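Local coordinates for protein 433aa long hypothetical phosphoribosylglycinamide formyl transferase (Pyrococcus horikoshii, PDB 2DWC) that is an ATP-grasp family protein with a preATP-grasp domain and a PurT-type C-terminal domain, and holds adenosine-5'-diphosphate in its nucleotide pocket, at residues R138-T143 with C152-Y157; H160-M165 with K198-E203; A132-S137 with A263-D268. All coordinates share one frame; numbering follows the deposited sequence.

Contact 1 (R138-T143 with C152-Y157); sequences RYMYAT and CEKIGY
Met140 lays its thioether across the aliphatic chain of Lys154, the two side chains crossing at about a right angle. The sulphur does most of the touching: SD of Met140 sits 3.7 Å from CD of Lys154 and 3.8 Å from CB of the same lysine, while the methyl CE of Met140 approaches CD more loosely. Met140 is extended as far as SD and bends there (chi3 52°), which places CE near the lysine chain. Ile155 meets the other part of the methionine. Its side chain and that of Met140 slide past each other in opposite directions, with CD1 of Ile155 3.8 Å from CG of Met140. CD1 of Ile155 also rests on the strand backbone, 3.9 Å from C of Tyr139. The contact is therefore one of van der Waals packing, made near the protein surface. Gly156, with positive phi, ends the helix just beyond Ile155, and its N still bonds to O of Cys152. Tyr139 directs its side chain away from helix 145-155, toward helix 121-132, where its OH is hydrogen-bonded to Glu126. Strand 139-142 thus lies between two helices, at an edge of the four-stranded antiparallel sheet of the ATP-grasp domain; beside it, Ile155 also packs on Val201 and Glu203 of strand 199-203, and Met140 on Ala151 of helix 145-155.

Contact 2 (H160-M165 with K198-E203); sequences HTKAIM and KIIVEE. With ADP (adenosine-5'-diphosphate), chain H.
Lys162 and Glu202 cross at about a right angle on the face that also carries His160 and Ile200, in the two central strands of the four-stranded antiparallel ATP-grasp sheet, which form a wall of the ADP pocket. The lysine chain, extended beyond CG, brings NZ of Lys162 to 3.0 Å from OE1 of Glu202 in a salt bridge whose hydrogen bond is weak. That NZ also donates to N7 of ADP at 2.9 Å and to O2A of ADP. OE2 of Glu202 accepts from N6 of ADP at 3.1 Å and from OG of Ser137, and O of Glu203 takes a further bond from N6. One face of the His160 ring lies against the adenine, with C5 of ADP 3.7 Å above its plane and over its centre; NE2 of His160 is hydrogen-bonded to ND1 of His204. Paired backbone bonds join His160 to Glu202 and Lys162 to Ile200. Just past strand 159-163 and just ahead of strand 199-203, Ile164 and Lys198 lie side by side. Two acceptors at N6 and a donor at N7 match the adenine edge, consistent with recognition of the base, and the buried lysine charge is probably balanced by both carboxylate and phosphate.

Contact 3 (A132-S137 with A263-D268); sequences AKVPTS and AKRITD
Arg265 and Ile266 of helix 253-270 pack against the turn that follows helix 121-132, a helix-to-loop contact inside the ATP-grasp domain. Along the helix, Ala263 turns away from the turn, toward the sheet side, where it meets Phe229 and Met280. Lys264 is occupied within its own helix, in a salt bridge one turn on with Asp268. Arg265 comes next and makes the broadest approach. Its chain, extended from CG to NE, runs past Val134 in the opposite direction to that side chain, with CG1 of Val134 3.7 Å from CB of Arg265. The backbone of Arg265 is met as well, CB of Ala132 lying 3.7 Å from O of Arg265. The guanidinium ends near backbone oxygens, with O of Lys133 over one of its faces. Ile266 follows, its CG1 3.9 Å from CB of Ala132 and its CD1 4.2 Å from CG2 of Val134; the isoleucine also touches Leu128 of helix 121-132 and Val278 of strand 274-283, and so bridges helix and sheet. Thr267 turns back toward that sheet, against Ala215 and Phe276. Lys133, the first residue to leave helical angles, has positive phi, and from it the chain turns to run past Arg265. At this turn the last carbonyl before Lys133 points at the arginine chain, O of Ala132 lying 3.3 Å from CD of Arg265.

From the N terminus, the chain leaves helix 121-132 through 132-137, the first half of contact 3, and runs directly into strand 139-142. Contact 1 closes a short loop when helix 145-155 returns onto that strand. Contact 2 opens next at 160-165 and closes at 198-203, so the two are in series. Both are nested within the long loop that contact 3 closes at 263-268. Contacts 1 and 2 share a sheet: Met140 O and Val201 N, 2.7 Å apart, probably form a hydrogen bond between neighbouring strands. Contact 3 joins the turn before this sheet to helix 253-270 on the larger mixed sheet; Ser137 OG probably hydrogen-bonds to Glu202 OE2, tying contact 3 to contact 2.

Contact 1 (R138-T143 with C152-Y157)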
loop_
_atom_site.group_PDB
_atom_site.type_symbol
_atom_site.label_atom_id
_atom_site.label_comp_id
_atom_site.label_asym_id
_atom_site.label_seq_id
_atom_site.Cartn_x
_atom_site.Cartn_y
_atom_site.Cartn_z
ATOM N N ARG B 138 23.992 -32.949 -2.119
ATOM C CA ARG B 138 24.176 -34.185 -2.875
ATOM C C ARG B 138 22.855 -34.907 -2.814
ATOM O O ARG B 138 22.167 -34.873 -1.795
ATOM C CB ARG B 138 25.254 -35.079 -2.241
ATOM C CG ARG B 138 26.624 -34.456 -2.220
ATOM C CD ARG B 138 27.568 -35.293 -1.364
ATOM N NE ARG B 138 28.751 -34.537 -0.970
ATOM C CZ ARG B 138 29.653 -34.073 -1.829
ATOM N NH1 ARG B 138 29.498 -34.298 -3.128
ATOM N NH2 ARG B 138 30.703 -33.378 -1.394
ATOM N N TYR B 139 22.505 -35.616 -3.880
ATOM C CA TYR B 139 21.220 -36.287 -3.882
ATOM C C TYR B 139 21.177 -37.503 -4.812
ATOM O O TYR B 139 22.079 -37.710 -5.633
ATOM C CB TYR B 139 20.145 -35.300 -4.347
ATOM C CG TYR B 139 20.357 -34.905 -5.793
ATOM C CD1 TYR B 139 21.295 -33.926 -6.144
ATOM C CD2 TYR B 139 19.688 -35.575 -6.835
ATOM C CE1 TYR B 139 21.561 -33.635 -7.473
ATOM C CE2 TYR B 139 19.956 -35.284 -8.183
ATOM C CZ TYR B 139 20.893 -34.319 -8.491
ATOM O OH TYR B 139 21.174 -34.043 -9.806
ATOM N N MET B 140 20.084 -38.247 -4.697
ATOM C CA MET B 140 19.781 -39.431 -5.504
ATOM C C MET B 140 18.269 -39.589 -5.510
ATOM O O MET B 140 17.596 -39.132 -4.597
ATOM C CB MET B 140 20.368 -40.688 -4.870
ATOM C CG MET B 140 21.854 -40.767 -4.908
ATOM S SD MET B 140 22.385 -42.328 -4.146
ATOM C CE MET B 140 21.402 -43.481 -5.049
ATOM N N TYR B 141 17.729 -40.265 -6.516
ATOM C CA TYR B 141 16.291 -40.493 -6.551
ATOM C C TYR B 141 16.023 -41.970 -6.286
ATOM O O TYR B 141 16.890 -42.816 -6.519
ATOM C CB TYR B 141 15.703 -40.140 -7.917
ATOM C CG TYR B 141 15.975 -38.721 -8.362
ATOM C CD1 TYR B 141 16.931 -38.450 -9.350
ATOM C CD2 TYR B 141 15.314 -37.656 -7.779
ATOM C CE1 TYR B 141 17.216 -37.151 -9.742
ATOM C CE2 TYR B 141 15.593 -36.334 -8.161
ATOM C CZ TYR B 141 16.537 -36.090 -9.136
ATOM O OH TYR B 141 16.825 -34.810 -9.532
ATOM N N ALA B 142 14.824 -42.282 -5.812
ATOM C CA ALA B 142 14.433 -43.664 -5.546
ATOM C C ALA B 142 13.010 -43.823 -6.048
ATOM O O ALA B 142 12.190 -42.944 -5.843
ATOM C CB ALA B 142 14.489 -43.965 -4.071
ATOM N N THR B 143 12.730 -44.938 -6.714
ATOM C CA THR B 143 11.408 -45.217 -7.239
ATOM C C THR B 143 10.828 -46.446 -6.543
ATOM O O THR B 143 9.652 -46.772 -6.698
ATOM C CB THR B 143 11.464 -45.484 -8.754
ATOM O OG1 THR B 143 11.820 -44.276 -9.435
ATOM C CG2 THR B 143 10.120 -45.970 -9.265
ATOM N N CYS B 152 19.495 -43.980 0.671
ATOM C CA CYS B 152 19.764 -43.434 2.002
ATOM C C CYS B 152 21.137 -43.872 2.518
ATOM O O CYS B 152 21.864 -43.080 3.120
ATOM C CB CYS B 152 18.676 -43.851 2.988
ATOM S SG CYS B 152 17.062 -43.054 2.697
ATOM N N GLU B 153 21.494 -45.133 2.272
ATOM C CA GLU B 153 22.787 -45.656 2.697
ATOM C C GLU B 153 23.911 -44.959 1.957
ATOM O O GLU B 153 24.922 -44.589 2.550
ATOM C CB GLU B 153 22.882 -47.166 2.427
ATOM C CG GLU B 153 22.114 -48.033 3.411
ATOM C CD GLU B 153 22.716 -48.013 4.818
ATOM O OE1 GLU B 153 23.959 -47.903 4.952
ATOM O OE2 GLU B 153 21.943 -48.118 5.790
ATOM N N LYS B 154 23.734 -44.764 0.655
ATOM C CA LYS B 154 24.760 -44.110 -0.146
ATOM C C LYS B 154 24.913 -42.622 0.162
ATOM O O LYS B 154 26.016 -42.080 0.108
ATOM C CB LYS B 154 24.446 -44.284 -1.621
ATOM C CG LYS B 154 25.655 -44.308 -2.528
ATOM C CD LYS B 154 25.223 -44.748 -3.925
ATOM C CE LYS B 154 26.147 -45.807 -4.508
ATOM N NZ LYS B 154 25.621 -46.318 -5.807
ATOM N N ILE B 155 23.806 -41.950 0.457
ATOM C CA ILE B 155 23.861 -40.519 0.763
ATOM C C ILE B 155 24.449 -40.303 2.151
ATOM O O ILE B 155 25.186 -39.346 2.376
ATOM C CB ILE B 155 22.450 -39.895 0.706
ATOM C CG1 ILE B 155 21.969 -39.844 -0.750
ATOM C CG2 ILE B 155 22.460 -38.528 1.361
ATOM C CD1 ILE B 155 22.837 -39.004 -1.667
ATOM N N GLY B 156 24.122 -41.208 3.072
ATOM C CA GLY B 156 24.623 -41.109 4.435
ATOM C C GLY B 156 23.584 -40.481 5.339
ATOM O O GLY B 156 22.790 -39.662 4.882
ATOM N N TYR B 157 23.569 -40.849 6.616
ATOM C CA TYR B 157 22.584 -40.284 7.526
ATOM C C TYR B 157 23.199 -39.141 8.328
ATOM O O TYR B 157 24.413 -39.092 8.517
ATOM C CB TYR B 157 22.039 -41.359 8.477
ATOM C CG TYR B 157 21.520 -42.608 7.784
ATOM C CD1 TYR B 157 22.372 -43.689 7.518
ATOM C CD2 TYR B 157 20.180 -42.717 7.407
ATOM C CE1 TYR B 157 21.893 -44.850 6.896
ATOM C CE2 TYR B 157 19.692 -43.867 6.786
ATOM C CZ TYR B 157 20.554 -44.934 6.533
ATOM O OH TYR B 157 20.080 -46.080 5.926
#

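Contact 2 (H160-M165 with K198-E203)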
loop_
_atom_site.group_PDB
_atom_site.type_symbol
_atom_site.label_atom_id
_atom_site.label_comp_id
_atom_site.label_asym_id
_atom_site.label_seq_id
_atom_site.Cartn_x
_atom_site.Cartn_y
_atom_site.Cartn_z
ATOM N N HIS B 160 17.569 -36.285 3.999
ATOM C CA HIS B 160 16.202 -35.806 3.796
ATOM C C HIS B 160 15.552 -36.528 2.619
ATOM O O HIS B 160 16.129 -36.565 1.537
ATOM C CB HIS B 160 16.216 -34.302 3.476
ATOM C CG HIS B 160 16.791 -33.461 4.568
ATOM N ND1 HIS B 160 16.010 -32.855 5.529
ATOM C CD2 HIS B 160 18.073 -33.148 4.873
ATOM C CE1 HIS B 160 16.786 -32.203 6.377
ATOM N NE2 HIS B 160 18.041 -32.365 6.002
ATOM N N THR B 161 14.359 -37.072 2.819
ATOM C CA THR B 161 13.644 -37.735 1.726
ATOM C C THR B 161 12.433 -36.859 1.408
ATOM O O THR B 161 11.719 -36.437 2.311
ATOM C CB THR B 161 13.122 -39.141 2.117
ATOM O OG1 THR B 161 12.253 -39.037 3.248
ATOM C CG2 THR B 161 14.280 -40.066 2.462
ATOM N N LYS B 162 12.200 -36.601 0.130
ATOM C CA LYS B 162 11.076 -35.752 -0.268
ATOM C C LYS B 162 10.343 -36.333 -1.461
ATOM O O LYS B 162 10.962 -36.809 -2.419
ATOM C CB LYS B 162 11.577 -34.341 -0.628
ATOM C CG LYS B 162 12.544 -33.720 0.377
ATOM C CD LYS B 162 13.218 -32.446 -0.181
ATOM C CE LYS B 162 14.317 -31.915 0.762
ATOM N NZ LYS B 162 14.923 -30.642 0.240
ATOM N N ALA B 163 9.015 -36.284 -1.396
ATOM C CA ALA B 163 8.174 -36.760 -2.484
ATOM C C ALA B 163 8.428 -35.844 -3.684
ATOM O O ALA B 163 8.519 -34.615 -3.535
ATOM C CB ALA B 163 6.712 -36.699 -2.061
ATOM N N ILE B 164 8.542 -36.427 -4.873
ATOM C CA ILE B 164 8.819 -35.642 -6.080
ATOM C C ILE B 164 7.763 -34.577 -6.413
ATOM O O ILE B 164 8.060 -33.584 -7.081
ATOM C CB ILE B 164 9.035 -36.577 -7.296
ATOM C CG1 ILE B 164 10.412 -36.314 -7.905
ATOM C CG2 ILE B 164 7.943 -36.373 -8.336
ATOM C CD1 ILE B 164 11.563 -36.547 -6.938
ATOM N N MET B 165 6.537 -34.785 -5.948
ATOM C CA MET B 165 5.457 -33.821 -6.175
ATOM C C MET B 165 4.598 -33.679 -4.930
ATOM O O MET B 165 4.173 -34.674 -4.343
ATOM C CB MET B 165 4.598 -34.249 -7.359
ATOM C CG MET B 165 4.955 -33.520 -8.638
ATOM S SD MET B 165 4.153 -34.221 -10.098
ATOM C CE MET B 165 2.430 -33.681 -9.875
ATOM N N LYS B 198 7.934 -41.530 -6.525
ATOM C CA LYS B 198 9.297 -41.065 -6.783
ATOM C C LYS B 198 9.768 -40.215 -5.589
ATOM O O LYS B 198 9.020 -39.389 -5.067
ATOM C CB LYS B 198 9.317 -40.234 -8.067
ATOM C CG LYS B 198 10.700 -39.826 -8.526
ATOM C CD LYS B 198 11.187 -40.697 -9.667
ATOM C CE LYS B 198 12.644 -40.399 -9.977
ATOM N NZ LYS B 198 13.114 -40.982 -11.265
ATOM N N ILE B 199 11.006 -40.420 -5.150
ATOM C CA ILE B 199 11.520 -39.684 -4.003
ATOM C C ILE B 199 12.922 -39.159 -4.276
ATOM O O ILE B 199 13.684 -39.787 -5.028
ATOM C CB ILE B 199 11.585 -40.604 -2.748
ATOM C CG1 ILE B 199 10.170 -40.962 -2.279
ATOM C CG2 ILE B 199 12.377 -39.932 -1.642
ATOM C CD1 ILE B 199 10.129 -41.934 -1.099
ATOM N N ILE B 200 13.255 -37.991 -3.714
ATOM C CA ILE B 200 14.607 -37.477 -3.866
ATOM C C ILE B 200 15.192 -37.571 -2.464
ATOM O O ILE B 200 14.538 -37.222 -1.475
ATOM C CB ILE B 200 14.677 -35.998 -4.403
ATOM C CG1 ILE B 200 16.140 -35.555 -4.471
ATOM C CG2 ILE B 200 13.862 -35.061 -3.518
ATOM C CD1 ILE B 200 16.377 -34.171 -5.069
ATOM N N VAL B 201 16.402 -38.111 -2.382
ATOM C CA VAL B 201 17.093 -38.275 -1.115
ATOM C C VAL B 201 18.275 -37.326 -1.125
ATOM O O VAL B 201 19.125 -37.406 -2.018
ATOM C CB VAL B 201 17.630 -39.733 -0.948
ATOM C CG1 VAL B 201 18.353 -39.858 0.389
ATOM C CG2 VAL B 201 16.469 -40.726 -1.014
ATOM N N GLU B 202 18.348 -36.437 -0.133
ATOM C CA GLU B 202 19.429 -35.455 -0.095
ATOM C C GLU B 202 20.281 -35.498 1.160
ATOM O O GLU B 202 19.777 -35.777 2.245
ATOM C CB GLU B 202 18.855 -34.022 -0.166
ATOM C CG GLU B 202 17.920 -33.756 -1.328
ATOM C CD GLU B 202 17.375 -32.316 -1.305
ATOM O OE1 GLU B 202 16.389 -32.039 -2.008
ATOM O OE2 GLU B 202 17.945 -31.472 -0.580
ATOM N N GLU B 203 21.554 -35.133 1.016
ATOM C CA GLU B 203 22.415 -35.055 2.192
ATOM C C GLU B 203 21.955 -33.880 3.071
ATOM O O GLU B 203 21.402 -32.887 2.570
ATOM C CB GLU B 203 23.870 -34.826 1.792
ATOM C CG GLU B 203 24.066 -33.637 0.915
ATOM C CD GLU B 203 25.462 -33.069 0.999
ATOM O OE1 GLU B 203 25.854 -32.375 0.052
ATOM O OE2 GLU B 203 26.167 -33.301 2.007
HETATM P PB ADP H . 9.319 -27.405 0.745
HETATM O O1B ADP H . 8.846 -26.399 -0.232
HETATM O O2B ADP H . 9.273 -27.147 2.335
HETATM O O3B ADP H . 9.422 -28.968 0.374
HETATM P PA ADP H . 11.968 -28.248 1.117
HETATM O O1A ADP H . 11.338 -29.551 1.426
HETATM O O2A ADP H . 13.035 -28.386 -0.078
HETATM O O3A ADP H . 10.903 -27.143 0.632
HETATM O "O5'" ADP H . 12.742 -27.638 2.386
HETATM C "C5'" ADP H . 12.042 -27.380 3.605
HETATM C "C4'" ADP H . 13.062 -27.171 4.723
HETATM O "O4'" ADP H . 13.682 -28.401 5.131
HETATM C "C3'" ADP H . 14.210 -26.308 4.201
HETATM O "O3'" ADP H . 13.817 -24.934 4.244
HETATM C "C2'" ADP H . 15.212 -26.601 5.315
HETATM O "O2'" ADP H . 14.765 -25.987 6.527
HETATM C "C1'" ADP H . 15.064 -28.119 5.422
HETATM N N9 ADP H . 15.882 -28.807 4.396
HETATM C C8 ADP H . 15.467 -29.231 3.207
HETATM N N7 ADP H . 16.477 -29.825 2.568
HETATM C C5 ADP H . 17.538 -29.782 3.360
HETATM C C6 ADP H . 18.857 -30.218 3.245
HETATM N N6 ADP H . 19.255 -30.878 2.163
HETATM N N1 ADP H . 19.704 -29.988 4.258
HETATM C C2 ADP H . 19.311 -29.366 5.354
HETATM N N3 ADP H . 18.066 -28.942 5.499
HETATM C C4 ADP H . 17.165 -29.132 4.530
#

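Contact 3 (A132-S137 with A263-D268)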
loop_
_atom_site.group_PDB
_atom_site.type_symbol
_atom_site.label_atom_id
_atom_site.label_comp_id
_atom_site.label_asym_id
_atom_site.label_seq_id
_atom_site.Cartn_x
_atom_site.Cartn_y
_atom_site.Cartn_z
ATOM N N ALA B 132 21.522 -24.822 -14.974
ATOM C CA ALA B 132 22.015 -23.624 -14.309
ATOM C C ALA B 132 23.457 -23.856 -13.849
ATOM O O ALA B 132 24.228 -22.913 -13.753
ATOM C CB ALA B 132 21.114 -23.275 -13.055
ATOM N N LYS B 133 23.772 -25.110 -13.519
ATOM C CA LYS B 133 25.096 -25.509 -13.040
ATOM C C LYS B 133 25.477 -24.781 -11.771
ATOM O O LYS B 133 26.457 -24.035 -11.726
ATOM C CB LYS B 133 26.138 -25.267 -14.134
ATOM C CG LYS B 133 25.863 -26.077 -15.361
ATOM C CD LYS B 133 26.893 -25.758 -16.440
ATOM C CE LYS B 133 26.663 -26.576 -17.703
ATOM N NZ LYS B 133 27.716 -26.262 -18.727
ATOM N N VAL B 134 24.661 -24.973 -10.740
ATOM C CA VAL B 134 24.906 -24.332 -9.460
ATOM C C VAL B 134 25.025 -25.406 -8.415
ATOM O O VAL B 134 24.490 -26.494 -8.564
ATOM C CB VAL B 134 23.744 -23.363 -9.062
ATOM C CG1 VAL B 134 23.693 -22.188 -10.024
ATOM C CG2 VAL B 134 22.432 -24.113 -9.043
ATOM N N PRO B 135 25.734 -25.108 -7.324
ATOM C CA PRO B 135 25.893 -26.101 -6.263
ATOM C C PRO B 135 24.600 -26.411 -5.528
ATOM O O PRO B 135 23.769 -25.527 -5.310
ATOM C CB PRO B 135 26.958 -25.476 -5.349
ATOM C CG PRO B 135 26.776 -24.005 -5.545
ATOM C CD PRO B 135 26.403 -23.831 -7.008
ATOM N N THR B 136 24.423 -27.673 -5.170
ATOM C CA THR B 136 23.242 -28.092 -4.425
ATOM C C THR B 136 23.671 -29.215 -3.511
ATOM O O THR B 136 24.803 -29.696 -3.604
ATOM C CB THR B 136 22.147 -28.703 -5.321
ATOM O OG1 THR B 136 22.581 -29.993 -5.778
ATOM C CG2 THR B 136 21.851 -27.823 -6.522
ATOM N N SER B 137 22.768 -29.614 -2.630
ATOM C CA SER B 137 23.015 -30.741 -1.738
ATOM C C SER B 137 23.229 -31.978 -2.610
ATOM O O SER B 137 22.715 -32.054 -3.725
ATOM C CB SER B 137 21.801 -30.980 -0.846
ATOM O OG SER B 137 20.639 -31.315 -1.610
ATOM N N ALA B 263 21.611 -17.219 -8.020
ATOM C CA ALA B 263 20.255 -16.809 -8.456
ATOM C C ALA B 263 20.267 -16.442 -9.946
ATOM O O ALA B 263 19.381 -16.840 -10.707
ATOM C CB ALA B 263 19.750 -15.566 -7.578
ATOM N N LYS B 264 21.272 -15.693 -10.400
ATOM C CA LYS B 264 21.321 -15.298 -11.808
ATOM C C LYS B 264 21.381 -16.494 -12.758
ATOM O O LYS B 264 20.708 -16.507 -13.804
ATOM C CB LYS B 264 22.527 -14.371 -12.052
ATOM C CG LYS B 264 22.722 -13.909 -13.514
ATOM C CD LYS B 264 21.653 -12.957 -13.968
ATOM C CE LYS B 264 22.122 -12.088 -15.160
ATOM N NZ LYS B 264 22.461 -12.884 -16.384
ATOM N N ARG B 265 22.186 -17.489 -12.398
ATOM C CA ARG B 265 22.320 -18.685 -13.245
ATOM C C ARG B 265 20.974 -19.410 -13.326
ATOM O O ARG B 265 20.602 -19.905 -14.381
ATOM C CB ARG B 265 23.381 -19.624 -12.672
ATOM C CG ARG B 265 24.815 -19.250 -13.071
ATOM C CD ARG B 265 25.781 -20.247 -12.452
ATOM N NE ARG B 265 27.130 -20.162 -12.987
ATOM C CZ ARG B 265 27.448 -20.399 -14.254
ATOM N NH1 ARG B 265 26.505 -20.732 -15.136
ATOM N NH2 ARG B 265 28.719 -20.326 -14.628
ATOM N N ILE B 266 20.234 -19.415 -12.223
ATOM C CA ILE B 266 18.939 -20.094 -12.205
ATOM C C ILE B 266 17.888 -19.316 -12.993
ATOM O O ILE B 266 17.181 -19.884 -13.819
ATOM C CB ILE B 266 18.454 -20.310 -10.777
ATOM C CG1 ILE B 266 19.311 -21.410 -10.123
ATOM C CG2 ILE B 266 16.949 -20.726 -10.774
ATOM C CD1 ILE B 266 19.209 -21.451 -8.582
ATOM N N THR B 267 17.773 -18.023 -12.730
ATOM C CA THR B 267 16.752 -17.269 -13.461
ATOM C C THR B 267 17.066 -17.126 -14.950
ATOM O O THR B 267 16.150 -17.058 -15.767
ATOM C CB THR B 267 16.470 -15.894 -12.792
ATOM O OG1 THR B 267 17.646 -15.087 -12.817
ATOM C CG2 THR B 267 16.015 -16.110 -11.327
ATOM N N ASP B 268 18.348 -17.077 -15.332
ATOM C CA ASP B 268 18.681 -17.020 -16.770
ATOM C C ASP B 268 18.141 -18.300 -17.445
ATOM O O ASP B 268 17.716 -18.263 -18.612
ATOM C CB ASP B 268 20.210 -16.979 -16.969
ATOM C CG ASP B 268 20.802 -15.598 -16.758
ATOM O OD1 ASP B 268 22.053 -15.522 -16.706
ATOM O OD2 ASP B 268 20.053 -14.588 -16.634
#